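Local coordinates for protein malonate decarboxylase subunit alpha (Acinetobacter baumannii ATCC 17978, PDB 6MPR) that probably exchanges the acetyl group on the acyl carrier protein for malonyl, releasing acetate, as the CoA-transferase-like subunit of malonate decarboxylase, at residues D397-W408 with L423-V431. Sequence-based numbering, arbitrary orientation.
Sequences DPRGRRHDTPAW and LARGKKLVV
Trp408 lies flat on the backbone of Gly426, just ahead of strand 429-433 in a mixed, largely parallel sheet consistent with the CoA-transferase-like fold expected of this family. The evidence for a CH-pi contact is direct: Gly426 CA sits 3.5 Å from the centroid of the six-membered ring, 6° off its normal. Trp408 CG is turned anti to the backbone N (chi1 -177°), which carries the indole across Gly426 and Lys427, while the Arg401 guanidinium covers the opposite ring face. From the first turn of helix 406-410, Trp408 O accepts from Lys427 N at 3.1 Å, so backbone and ring of one residue hold the same short segment. Tight packing extends to Pro398, whose CD presses against Lys428 CB at 3.5 Å, closer than usual van der Waals contact. Next to it, Asp397 OD1 receives Lys428 N at 3.1 Å, from 42° above the carboxylate plane.

The Arg399 side is looser, partly exposed and hydrated. Water 1 joins Asp397 OD2 to Gly426 O. In one of its two conformers, Arg399 bridges the same OD2 through NE and crosses Arg425 at about a right angle, CD over one guanidinium face. Arg425 NH2 pairs with Asp470 and Asp471 of the second subunit, whose Ile465 O takes Arg402 NE. Arg399 O is gripped twice from one face of its plane: by Arg402 NH1 and, at 2.9 Å, by Arg425 NH1, which also donates to water 2.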
loop_
_atom_site.group_PDB
_atom_site.type_symbol
_atom_site.label_atom_id
_atom_site.label_comp_id
_atom_site.label_asym_id
_atom_site.label_seq_id
_atom_site.Cartn_x
_atom_site.Cartn_y
_atom_site.Cartn_z
ATOM N N ASP A 397 12.632 3.582 2.324
ATOM C CA ASP A 397 13.032 2.411 1.568
ATOM C C ASP A 397 12.003 1.306 1.777
ATOM O O ASP A 397 11.880 0.781 2.891
ATOM C CB ASP A 397 14.417 1.944 2.015
ATOM C CG ASP A 397 14.885 0.727 1.242
ATOM O OD1 ASP A 397 14.510 0.602 0.051
ATOM O OD2 ASP A 397 15.624 -0.095 1.823
ATOM N N PRO A 398 11.229 0.941 0.744
ATOM C CA PRO A 398 10.190 -0.086 0.921
ATOM C C PRO A 398 10.797 -1.471 1.068
ATOM O O PRO A 398 11.244 -2.058 0.073
ATOM C CB PRO A 398 9.360 0.039 -0.367
ATOM C CG PRO A 398 10.366 0.531 -1.410
ATOM C CD PRO A 398 11.310 1.441 -0.642
ATOM N N ARG A 399 10.824 -2.012 2.291
ATOM C CA ARG A 399 11.536 -3.254 2.560
ATOM C C ARG A 399 10.747 -4.494 2.145
ATOM O O ARG A 399 11.272 -5.608 2.268
ATOM C CB ARG A 399 11.924 -3.312 4.049
ATOM C CG ARG A 399 12.907 -2.197 4.477
ATOM C CD ARG A 399 14.351 -2.480 4.007
ATOM N NE ARG A 399 15.290 -1.380 4.272
ATOM C CZ ARG A 399 15.955 -1.218 5.410
ATOM N NH1 ARG A 399 15.792 -2.075 6.407
ATOM N NH2 ARG A 399 16.789 -0.197 5.553
ATOM N N GLY A 400 9.511 -4.327 1.674
ATOM C CA GLY A 400 8.764 -5.417 1.082
ATOM C C GLY A 400 8.983 -5.525 -0.408
ATOM O O GLY A 400 8.531 -6.489 -1.033
ATOM N N ARG A 401 9.705 -4.573 -0.999
ATOM C CA ARG A 401 9.933 -4.566 -2.438
ATOM C C ARG A 401 10.983 -5.597 -2.853
ATOM O O ARG A 401 12.041 -5.728 -2.226
ATOM C CB ARG A 401 10.369 -3.177 -2.910
ATOM C CG ARG A 401 10.812 -3.163 -4.372
ATOM C CD ARG A 401 11.072 -1.782 -4.952
ATOM N NE ARG A 401 11.750 -1.932 -6.245
ATOM C CZ ARG A 401 11.858 -0.987 -7.164
ATOM N NH1 ARG A 401 11.318 0.213 -6.972
ATOM N NH2 ARG A 401 12.507 -1.252 -8.283
ATOM N N ARG A 402 10.684 -6.325 -3.928
ATOM C CA ARG A 402 11.587 -7.330 -4.471
ATOM C C ARG A 402 11.954 -7.129 -5.939
ATOM O O ARG A 402 12.995 -7.645 -6.363
ATOM C CB ARG A 402 10.983 -8.730 -4.292
ATOM C CG ARG A 402 10.671 -9.101 -2.820
ATOM C CD ARG A 402 11.978 -9.285 -2.027
ATOM N NE ARG A 402 11.728 -9.687 -0.639
ATOM C CZ ARG A 402 11.633 -8.837 0.374
ATOM N NH1 ARG A 402 11.755 -7.529 0.173
ATOM N NH2 ARG A 402 11.376 -9.289 1.583
ATOM N N HIS A 403 11.162 -6.391 -6.728
ATOM C CA HIS A 403 11.498 -6.278 -8.143
ATOM C C HIS A 403 12.586 -5.242 -8.349
ATOM O O HIS A 403 12.663 -4.229 -7.641
ATOM C CB HIS A 403 10.274 -5.947 -9.024
ATOM C CG HIS A 403 9.880 -4.494 -9.052
ATOM N ND1 HIS A 403 9.197 -3.881 -8.017
ATOM C CD2 HIS A 403 10.035 -3.548 -10.010
ATOM C CE1 HIS A 403 8.965 -2.616 -8.331
ATOM N NE2 HIS A 403 9.466 -2.386 -9.533
ATOM N N ASP A 404 13.430 -5.517 -9.338
ATOM C CA ASP A 404 14.583 -4.681 -9.655
ATOM C C ASP A 404 14.276 -3.728 -10.798
ATOM O O ASP A 404 13.535 -4.062 -11.729
ATOM C CB ASP A 404 15.790 -5.539 -10.040
ATOM C CG ASP A 404 15.500 -6.450 -11.210
ATOM O OD1 ASP A 404 14.606 -7.311 -11.096
ATOM O OD2 ASP A 404 16.149 -6.291 -12.256
ATOM N N THR A 405 14.829 -2.529 -10.694
ATOM C CA THR A 405 14.970 -1.569 -11.776
ATOM C C THR A 405 16.390 -1.045 -11.644
ATOM O O THR A 405 17.008 -1.200 -10.583
ATOM C CB THR A 405 13.976 -0.402 -11.681
ATOM O OG1 THR A 405 14.225 0.319 -10.469
ATOM C CG2 THR A 405 12.500 -0.879 -11.691
ATOM N N PRO A 406 16.938 -0.421 -12.700
ATOM C CA PRO A 406 18.352 0.014 -12.633
ATOM C C PRO A 406 18.671 0.970 -11.484
ATOM O O PRO A 406 19.691 0.778 -10.808
ATOM C CB PRO A 406 18.574 0.667 -14.007
ATOM C CG PRO A 406 17.617 -0.067 -14.926
ATOM C CD PRO A 406 16.388 -0.289 -14.065
ATOM N N ALA A 407 17.840 1.992 -11.233
ATOM C CA ALA A 407 18.144 2.919 -10.143
ATOM C C ALA A 407 18.119 2.207 -8.793
ATOM O O ALA A 407 18.973 2.454 -7.935
ATOM C CB ALA A 407 17.151 4.088 -10.143
ATOM N N TRP A 408 17.138 1.323 -8.588
ATOM C CA TRP A 408 17.009 0.619 -7.316
ATOM C C TRP A 408 18.189 -0.321 -7.085
ATOM O O TRP A 408 18.711 -0.412 -5.966
ATOM C CB TRP A 408 15.680 -0.133 -7.307
ATOM C CG TRP A 408 15.307 -0.872 -6.064
ATOM C CD1 TRP A 408 14.667 -0.369 -4.970
ATOM C CD2 TRP A 408 15.479 -2.270 -5.821
ATOM N NE1 TRP A 408 14.455 -1.367 -4.042
ATOM C CE2 TRP A 408 14.933 -2.547 -4.550
ATOM C CE3 TRP A 408 16.040 -3.315 -6.552
ATOM C CZ2 TRP A 408 14.951 -3.816 -3.994
ATOM C CZ3 TRP A 408 16.045 -4.581 -6.001
ATOM C CH2 TRP A 408 15.507 -4.820 -4.729
ATOM N N LEU A 423 22.754 -11.758 -1.840
ATOM C CA LEU A 423 21.954 -11.609 -0.628
ATOM C C LEU A 423 21.693 -10.154 -0.256
ATOM O O LEU A 423 20.892 -9.896 0.649
ATOM C CB LEU A 423 22.644 -12.320 0.555
ATOM C CG LEU A 423 22.899 -13.818 0.398
ATOM C CD1 LEU A 423 23.796 -14.373 1.534
ATOM C CD2 LEU A 423 21.583 -14.573 0.351
ATOM N N ALA A 424 22.354 -9.204 -0.909
ATOM C CA ALA A 424 22.057 -7.804 -0.685
ATOM C C ALA A 424 20.854 -7.393 -1.530
ATOM O O ALA A 424 20.448 -8.099 -2.455
ATOM C CB ALA A 424 23.272 -6.940 -1.015
ATOM N N ARG A 425 20.262 -6.258 -1.193
ATOM C CA ARG A 425 19.122 -5.781 -1.960
ATOM C C ARG A 425 19.297 -4.317 -2.339
ATOM O O ARG A 425 20.106 -3.577 -1.764
ATOM C CB ARG A 425 17.808 -5.980 -1.199
ATOM C CG ARG A 425 17.922 -5.762 0.291
ATOM C CD ARG A 425 16.525 -5.749 0.845
ATOM N NE ARG A 425 16.468 -5.829 2.294
ATOM C CZ ARG A 425 15.317 -5.799 2.954
ATOM N NH1 ARG A 425 14.187 -5.690 2.270
ATOM N NH2 ARG A 425 15.293 -5.887 4.274
ATOM N N GLY A 426 18.540 -3.913 -3.351
ATOM C CA GLY A 426 18.508 -2.528 -3.753
ATOM C C GLY A 426 17.758 -1.692 -2.737
ATOM O O GLY A 426 17.288 -2.173 -1.700
ATOM N N LYS A 427 17.652 -0.397 -3.052
ATOM C CA LYS A 427 16.977 0.572 -2.196
ATOM C C LYS A 427 16.290 1.616 -3.067
ATOM O O LYS A 427 16.796 1.999 -4.128
ATOM C CB LYS A 427 17.954 1.290 -1.242
ATOM C CG LYS A 427 18.887 0.387 -0.443
ATOM C CD LYS A 427 19.745 1.234 0.496
ATOM C CE LYS A 427 20.538 0.391 1.487
ATOM N NZ LYS A 427 21.733 -0.262 0.881
ATOM N N LYS A 428 15.135 2.088 -2.616
ATOM C CA LYS A 428 14.518 3.184 -3.352
ATOM C C LYS A 428 15.279 4.476 -3.067
ATOM O O LYS A 428 15.773 4.694 -1.956
ATOM C CB LYS A 428 13.059 3.331 -2.953
ATOM C CG LYS A 428 12.258 4.395 -3.701
ATOM C CD LYS A 428 11.029 4.690 -2.836
ATOM C CE LYS A 428 10.211 5.830 -3.348
ATOM N NZ LYS A 428 8.953 5.885 -2.554
ATOM N N LEU A 429 15.357 5.350 -4.077
ATOM C CA LEU A 429 16.000 6.646 -3.892
ATOM C C LEU A 429 15.044 7.600 -3.197
ATOM O O LEU A 429 13.891 7.750 -3.601
ATOM C CB LEU A 429 16.452 7.244 -5.227
ATOM C CG LEU A 429 17.648 6.567 -5.917
ATOM C CD1 LEU A 429 17.297 5.149 -6.410
ATOM C CD2 LEU A 429 18.156 7.443 -7.065
ATOM N N VAL A 430 15.526 8.222 -2.126
ATOM C CA VAL A 430 14.760 9.169 -1.331
ATOM C C VAL A 430 15.646 10.397 -1.190
ATOM O O VAL A 430 16.702 10.332 -0.547
ATOM C CB VAL A 430 14.381 8.583 0.033
ATOM C CG1 VAL A 430 13.814 9.638 0.952
ATOM C CG2 VAL A 430 13.377 7.455 -0.162
ATOM N N VAL A 431 15.249 11.498 -1.836
ATOM C CA VAL A 431 16.064 12.704 -1.935
ATOM C C VAL A 431 15.433 13.798 -1.086
ATOM O O VAL A 431 14.258 14.139 -1.273
ATOM C CB VAL A 431 16.196 13.175 -3.393
ATOM C CG1 VAL A 431 17.165 14.373 -3.480
ATOM C CG2 VAL A 431 16.615 12.018 -4.293
HETATM O O HOH W 1 16.013 -2.549 0.722
HETATM O O HOH W 2 13.654 -4.459 -0.389
#